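Local coordinates for regulatory protein AsnC (Escherichia coli, PDB 2CG4), which binds DNA as a transcription factor, activating asnA transcription and regulating its own gene, and represses gidA expression at a post-transcriptional level, at residues A[72-77]-A[134-139]; A[87-92]-A[125-130]. The protein carries 1 engineered substitution. All blocks are in the same frame, centred on the assembly; numbering follows the deposited sequence.

Contact 1 of 2, residues A[72-77]-A[134-139]. With ASN (asparagine), chain C.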
loop_
_atom_site.group_PDB
_atom_site.type_symbol
_atom_site.label_atom_id
_atom_site.label_comp_id
_atom_site.label_asym_id
_atom_site.label_seq_id
_atom_site.Cartn_x
_atom_site.Cartn_y
_atom_site.Cartn_z
ATOM N N ILE A 72 -2.068 -5.811 -16.378
ATOM C CA ILE A 72 -2.935 -6.211 -15.289
ATOM C C ILE A 72 -2.123 -7.053 -14.324
ATOM O O ILE A 72 -1.429 -7.980 -14.735
ATOM C CB ILE A 72 -4.155 -6.989 -15.828
ATOM C CG1 ILE A 72 -4.726 -6.247 -17.044
ATOM C CG2 ILE A 72 -5.219 -7.174 -14.756
ATOM C CD1 ILE A 72 -5.965 -6.831 -17.590
ATOM N N GLY A 73 -2.168 -6.700 -13.043
ATOM C CA GLY A 73 -1.616 -7.559 -12.007
ATOM C C GLY A 73 -2.728 -8.452 -11.501
ATOM O O GLY A 73 -3.791 -7.978 -11.123
ATOM N N ILE A 74 -2.509 -9.752 -11.520
ATOM C CA ILE A 74 -3.526 -10.682 -11.045
ATOM C C ILE A 74 -3.174 -11.140 -9.635
ATOM O O ILE A 74 -2.050 -11.558 -9.383
ATOM C CB ILE A 74 -3.677 -11.880 -11.989
ATOM C CG1 ILE A 74 -4.448 -11.462 -13.247
ATOM C CG2 ILE A 74 -4.383 -13.039 -11.291
ATOM C CD1 ILE A 74 -3.578 -11.275 -14.440
ATOM N N ILE A 75 -4.128 -11.009 -8.715
ATOM C CA ILE A 75 -4.006 -11.611 -7.400
ATOM C C ILE A 75 -4.914 -12.845 -7.273
ATOM O O ILE A 75 -6.127 -12.776 -7.494
ATOM C CB ILE A 75 -4.295 -10.597 -6.268
ATOM C CG1 ILE A 75 -3.295 -9.431 -6.319
ATOM C CG2 ILE A 75 -4.235 -11.286 -4.908
ATOM C CD1 ILE A 75 -3.838 -8.155 -6.988
ATOM N N LEU A 76 -4.304 -13.969 -6.920
ATOM C CA LEU A 76 -4.985 -15.247 -6.857
ATOM C C LEU A 76 -5.430 -15.515 -5.427
ATOM O O LEU A 76 -4.898 -14.918 -4.485
ATOM C CB LEU A 76 -4.034 -16.359 -7.297
ATOM C CG LEU A 76 -3.531 -16.337 -8.736
ATOM C CD1 LEU A 76 -2.581 -17.479 -8.949
ATOM C CD2 LEU A 76 -4.685 -16.398 -9.709
ATOM N N LYS A 77 -6.392 -16.425 -5.261
ATOM C CA LYS A 77 -6.986 -16.663 -3.957
ATOM C C LYS A 77 -5.990 -17.407 -3.113
ATOM O O LYS A 77 -5.976 -17.289 -1.886
ATOM C CB LYS A 77 -8.274 -17.473 -4.090
ATOM C CG LYS A 77 -9.470 -16.645 -4.547
ATOM C CD LYS A 77 -10.542 -17.534 -5.126
ATOM C CE LYS A 77 -11.699 -16.713 -5.631
ATOM N NZ LYS A 77 -12.706 -17.572 -6.323
ATOM N N GLN A 134 -8.797 -13.656 -7.401
ATOM C CA GLN A 134 -9.469 -12.918 -6.341
ATOM C C GLN A 134 -9.643 -11.457 -6.734
ATOM O O GLN A 134 -10.731 -10.897 -6.591
ATOM C CB GLN A 134 -8.729 -13.055 -5.002
ATOM C CG GLN A 134 -8.314 -11.735 -4.386
ATOM C CD GLN A 134 -8.179 -11.795 -2.877
ATOM O OE1 GLN A 134 -8.908 -11.098 -2.161
ATOM N NE2 GLN A 134 -7.238 -12.612 -2.378
ATOM N N SER A 135 -8.577 -10.844 -7.244
ATOM C CA SER A 135 -8.666 -9.473 -7.757
ATOM C C SER A 135 -7.751 -9.239 -8.950
ATOM O O SER A 135 -6.769 -9.954 -9.140
ATOM C CB SER A 135 -8.369 -8.458 -6.653
ATOM O OG SER A 135 -7.118 -8.724 -6.042
ATOM N N THR A 136 -8.103 -8.245 -9.761
ATOM C CA THR A 136 -7.186 -7.684 -10.735
ATOM C C THR A 136 -6.869 -6.225 -10.414
ATOM O O THR A 136 -7.637 -5.553 -9.737
ATOM C CB THR A 136 -7.733 -7.800 -12.177
ATOM O OG1 THR A 136 -9.093 -7.335 -12.241
ATOM C CG2 THR A 136 -7.646 -9.224 -12.654
ATOM N N GLU A 137 -5.731 -5.742 -10.886
ATOM C CA GLU A 137 -5.421 -4.300 -10.868
ATOM C C GLU A 137 -4.831 -3.950 -12.209
ATOM O O GLU A 137 -3.737 -4.407 -12.531
ATOM C CB GLU A 137 -4.393 -3.979 -9.799
ATOM C CG GLU A 137 -4.962 -3.748 -8.421
ATOM C CD GLU A 137 -3.882 -3.722 -7.355
ATOM O OE1 GLU A 137 -4.000 -4.501 -6.383
ATOM O OE2 GLU A 137 -2.915 -2.933 -7.497
ATOM N N THR A 138 -5.552 -3.178 -13.012
ATOM C CA THR A 138 -5.078 -2.919 -14.356
ATOM C C THR A 138 -4.504 -1.486 -14.504
ATOM O O THR A 138 -5.117 -0.516 -14.041
ATOM C CB THR A 138 -6.129 -3.323 -15.444
ATOM O OG1 THR A 138 -6.717 -2.176 -16.049
ATOM C CG2 THR A 138 -7.222 -4.180 -14.860
ATOM N N LEU A 139 -3.306 -1.395 -15.097
ATOM C CA LEU A 139 -2.582 -0.121 -15.329
ATOM C C LEU A 139 -2.693 0.325 -16.796
ATOM O O LEU A 139 -1.980 -0.175 -17.662
ATOM C CB LEU A 139 -1.097 -0.270 -14.989
ATOM C CG LEU A 139 -0.631 -0.478 -13.542
ATOM C CD1 LEU A 139 -1.240 -1.747 -12.920
ATOM C CD2 LEU A 139 0.882 -0.554 -13.525
HETATM N N ASN C . -9.853 -3.119 -10.022
HETATM C CA ASN C . -9.978 -3.939 -11.263
HETATM C C ASN C . -8.803 -3.772 -12.187
HETATM O O ASN C . -8.300 -2.661 -12.396
HETATM C CB ASN C . -11.262 -3.612 -12.004
HETATM C CG ASN C . -12.477 -4.046 -11.242
HETATM O OD1 ASN C . -12.626 -5.221 -10.902
HETATM N ND2 ASN C . -13.349 -3.099 -10.947
HETATM O OXT ASN C . -8.334 -4.772 -12.716
#
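Two residues, Gln-134 and Ser-135, share the place opposite Ile-75, a classic beta bulge in which one carbonyl oxygen accepts two backbone donors. Gln-134 N lies 2.8 Å from Ile-75 O; Ser-135 N, at 3.1 Å from the same Ile-75 O, makes the straighter bond (166° at the hydrogen) and sits on a lone pair. Ile-75 N returns a 2.9 Å bond to Ser-135 O. Further along, Gly-73 and Glu-137 exchange bonds both ways; Gly-73 N, 2.8 Å from Glu-137 O, comes in 28° above the carbonyl plane.

On the face turned to helix 116-127, Ile-72 lies alongside Thr-136 and Thr-138, its CG2, anti to the backbone N, meeting Thr-136 CB at 3.7 Å. On the other face Ile-75 bends its CD1 to 3.5 Å from Ser-135 OG and crosses obliquely toward Glu-137, whose carboxylate bonds Tyr-105.

At the outer edge of strand 133-147 sits the bound asparagine. Thr-138 N gives its N-H to ligand O (2.9 Å, 157°), and Thr-136 OG1 donates to OXT, whose placement is less certain. The edge strand thus spends one side on the antiparallel pairing of a ferredoxin-like sheet and uses the other to hold the ligand's carboxylate, while backbone carbonyls of Thr-101, Gly-103, Tyr-105 and Ser-106 of a second subunit accept from its N-H groups.

Contact 2 of 2, residues A[87-92]-A[125-130]. With ASN (asparagine), chain C.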
loop_
_atom_site.group_PDB
_atom_site.type_symbol
_atom_site.label_atom_id
_atom_site.label_comp_id
_atom_site.label_asym_id
_atom_site.label_seq_id
_atom_site.Cartn_x
_atom_site.Cartn_y
_atom_site.Cartn_z
ATOM N N ALA A 87 -3.046 -21.268 -17.370
ATOM C CA ALA A 87 -3.636 -22.094 -18.426
ATOM C C ALA A 87 -4.947 -21.519 -18.983
ATOM O O ALA A 87 -5.198 -21.585 -20.187
ATOM C CB ALA A 87 -3.849 -23.492 -17.916
ATOM N N LYS A 88 -5.782 -20.963 -18.107
ATOM C CA LYS A 88 -6.987 -20.249 -18.525
ATOM C C LYS A 88 -6.686 -18.933 -19.248
ATOM O O LYS A 88 -7.388 -18.565 -20.195
ATOM C CB LYS A 88 -7.890 -19.949 -17.328
ATOM C CG LYS A 88 -7.996 -21.045 -16.303
ATOM C CD LYS A 88 -9.365 -21.674 -16.286
ATOM C CE LYS A 88 -9.414 -22.819 -15.284
ATOM N NZ LYS A 88 -9.980 -22.392 -13.977
ATOM N N LEU A 89 -5.670 -18.205 -18.786
ATOM C CA LEU A 89 -5.366 -16.901 -19.369
ATOM C C LEU A 89 -4.875 -17.080 -20.783
ATOM O O LEU A 89 -5.222 -16.298 -21.662
ATOM C CB LEU A 89 -4.326 -16.139 -18.546
ATOM C CG LEU A 89 -4.810 -15.477 -17.251
ATOM C CD1 LEU A 89 -3.620 -15.153 -16.374
ATOM C CD2 LEU A 89 -5.651 -14.223 -17.532
ATOM N N GLU A 90 -4.070 -18.118 -21.000
ATOM C CA GLU A 90 -3.334 -18.276 -22.250
ATOM C C GLU A 90 -4.275 -18.545 -23.427
ATOM O O GLU A 90 -3.957 -18.230 -24.567
ATOM C CB GLU A 90 -2.238 -19.354 -22.115
ATOM C CG GLU A 90 -2.436 -20.601 -22.966
ATOM C CD GLU A 90 -1.885 -20.471 -24.378
ATOM O OE1 GLU A 90 -0.818 -19.849 -24.568
ATOM O OE2 GLU A 90 -2.518 -21.003 -25.308
ATOM N N SER A 91 -5.445 -19.100 -23.134
ATOM C CA SER A 91 -6.494 -19.270 -24.144
ATOM C C SER A 91 -7.049 -17.948 -24.697
ATOM O O SER A 91 -7.818 -17.952 -25.660
ATOM C CB SER A 91 -7.639 -20.122 -23.590
ATOM O OG SER A 91 -7.135 -21.204 -22.831
ATOM N N LEU A 92 -6.664 -16.828 -24.098
ATOM C CA LEU A 92 -7.235 -15.539 -24.476
ATOM C C LEU A 92 -6.311 -14.771 -25.406
ATOM O O LEU A 92 -5.133 -14.589 -25.106
ATOM C CB LEU A 92 -7.558 -14.700 -23.234
ATOM C CG LEU A 92 -8.491 -15.348 -22.206
ATOM C CD1 LEU A 92 -8.523 -14.565 -20.898
ATOM C CD2 LEU A 92 -9.888 -15.522 -22.787
ATOM N N ASN A 125 -15.738 -10.591 -18.227
ATOM C CA ASN A 125 -16.310 -11.802 -18.797
ATOM C C ASN A 125 -15.294 -12.884 -19.149
ATOM O O ASN A 125 -15.649 -14.063 -19.207
ATOM C CB ASN A 125 -17.170 -11.461 -20.008
ATOM C CG ASN A 125 -18.407 -10.685 -19.628
ATOM O OD1 ASN A 125 -19.192 -11.115 -18.780
ATOM N ND2 ASN A 125 -18.579 -9.522 -20.237
ATOM N N LYS A 126 -14.042 -12.492 -19.373
ATOM C CA LYS A 126 -13.010 -13.460 -19.743
ATOM C C LYS A 126 -11.950 -13.665 -18.665
ATOM O O LYS A 126 -11.565 -14.803 -18.376
ATOM C CB LYS A 126 -12.355 -13.084 -21.075
ATOM C CG LYS A 126 -13.299 -13.153 -22.271
ATOM C CD LYS A 126 -12.648 -12.553 -23.510
ATOM C CE LYS A 126 -13.591 -12.541 -24.704
ATOM N NZ LYS A 126 -12.841 -12.481 -25.993
ATOM N N ILE A 127 -11.474 -12.574 -18.074
ATOM C CA ILE A 127 -10.380 -12.649 -17.105
ATOM C C ILE A 127 -10.902 -12.887 -15.685
ATOM O O ILE A 127 -10.409 -13.754 -14.963
ATOM C CB ILE A 127 -9.488 -11.373 -17.143
ATOM C CG1 ILE A 127 -8.747 -11.271 -18.478
ATOM C CG2 ILE A 127 -8.502 -11.361 -15.980
ATOM C CD1 ILE A 127 -8.130 -9.905 -18.741
ATOM N N GLN A 128 -11.906 -12.109 -15.294
ATOM C CA GLN A 128 -12.396 -12.087 -13.921
ATOM C C GLN A 128 -13.286 -13.293 -13.618
ATOM O O GLN A 128 -13.580 -13.595 -12.447
ATOM C CB GLN A 128 -13.209 -10.820 -13.720
ATOM C CG GLN A 128 -13.023 -10.152 -12.398
ATOM C CD GLN A 128 -12.893 -8.644 -12.530
ATOM O OE1 GLN A 128 -11.866 -8.072 -12.183
ATOM N NE2 GLN A 128 -13.939 -7.998 -13.031
ATOM N N THR A 129 -13.741 -13.955 -14.677
ATOM C CA THR A 129 -14.535 -15.166 -14.527
ATOM C C THR A 129 -13.621 -16.339 -14.221
ATOM O O THR A 129 -14.085 -17.357 -13.732
ATOM C CB THR A 129 -15.392 -15.477 -15.784
ATOM O OG1 THR A 129 -14.580 -15.394 -16.962
ATOM C CG2 THR A 129 -16.549 -14.498 -15.906
ATOM N N ILE A 130 -12.323 -16.193 -14.501
ATOM C CA ILE A 130 -11.348 -17.213 -14.125
ATOM C C ILE A 130 -11.350 -17.392 -12.610
ATOM O O ILE A 130 -11.037 -16.465 -11.848
ATOM C CB ILE A 130 -9.922 -16.874 -14.606
ATOM C CG1 ILE A 130 -9.794 -17.064 -16.121
ATOM C CG2 ILE A 130 -8.886 -17.729 -13.878
ATOM C CD1 ILE A 130 -8.543 -16.435 -16.700
HETATM N N ASN C . -9.853 -3.119 -10.022
HETATM C CA ASN C . -9.978 -3.939 -11.263
HETATM C C ASN C . -8.803 -3.772 -12.187
HETATM O O ASN C . -8.300 -2.661 -12.396
HETATM C CB ASN C . -11.262 -3.612 -12.004
HETATM C CG ASN C . -12.477 -4.046 -11.242
HETATM O OD1 ASN C . -12.626 -5.221 -10.902
HETATM N ND2 ASN C . -13.349 -3.099 -10.947
HETATM O OXT ASN C . -8.334 -4.772 -12.716
#
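Ile-130 is the side chain to follow, because from just after helix 116-127 it packs its tip on helix 82-90. From its CB, directed at the other segment, CG1 leaves anti to the carbonyl carbon (chi1 -73°), which brings Ile-130 CG1 to 3.7 Å from Lys-88 CB. The next torsion is extended (chi2 166°) and carries Ile-130 CD1 onward between two neighbours, 3.6 Å from Lys-88 CB and 3.7 Å from Leu-89 CD2. The Leu-89 and Ile-130 side chains cross at about a right angle, so the methyl tip of the isoleucine butts against the leucine's branch.

What delivers Ile-130 is a type I turn starting at Ile-127, closed by Ile-130 N bonding Ile-127 O at 3.1 Å. Within it, Thr-129 OG1 reaches back to Asn-125 O at 2.8 Å, well above that carbonyl's plane.

Leu-92 makes the second patch. Leu-92 CD2 lies 3.9 Å from Lys-126 CB, against the aliphatic part of an extended lysine, while Leu-92 CD1 faces Ile-127 CG1 at 4.1 Å. Leu-89, more loosely set against Ile-127, also packs down on Ile-107 and Ile-109 of the sheet.

No hydrogen bond links the two segments. The lysines lend their carbon chains and send their ammonium groups elsewhere, Lys-88 to Glu-132 and Lys-126 to Glu-94. In this ferredoxin-like domain the join between the C-terminal ends of the two helices and the residues that follow them is therefore apolar, with charge kept to its margins in salt bridges to nearby loops.

Both contacts belong to the ligand-binding domain, one within its sheet and one between the helices laid on it. Contact 1 is held chiefly by backbone hydrogen bonds, contact 2 by aliphatic side chains alone. Ile-127 bridges the layers: it serves the helix pair and also meets Ile-72 and Thr-136, with Ile-127 CD1 3.9 Å from Ile-72 CD1. Each contact has a buried part and each reaches other subunits, but contact 2 also runs out to the exposed Lys-88. Helix 116-127 leads through the Ile-130 turn into strand 133-147, and Gln-128 of contact 2 lies beside the asparagine that Thr-136 of contact 1 bonds.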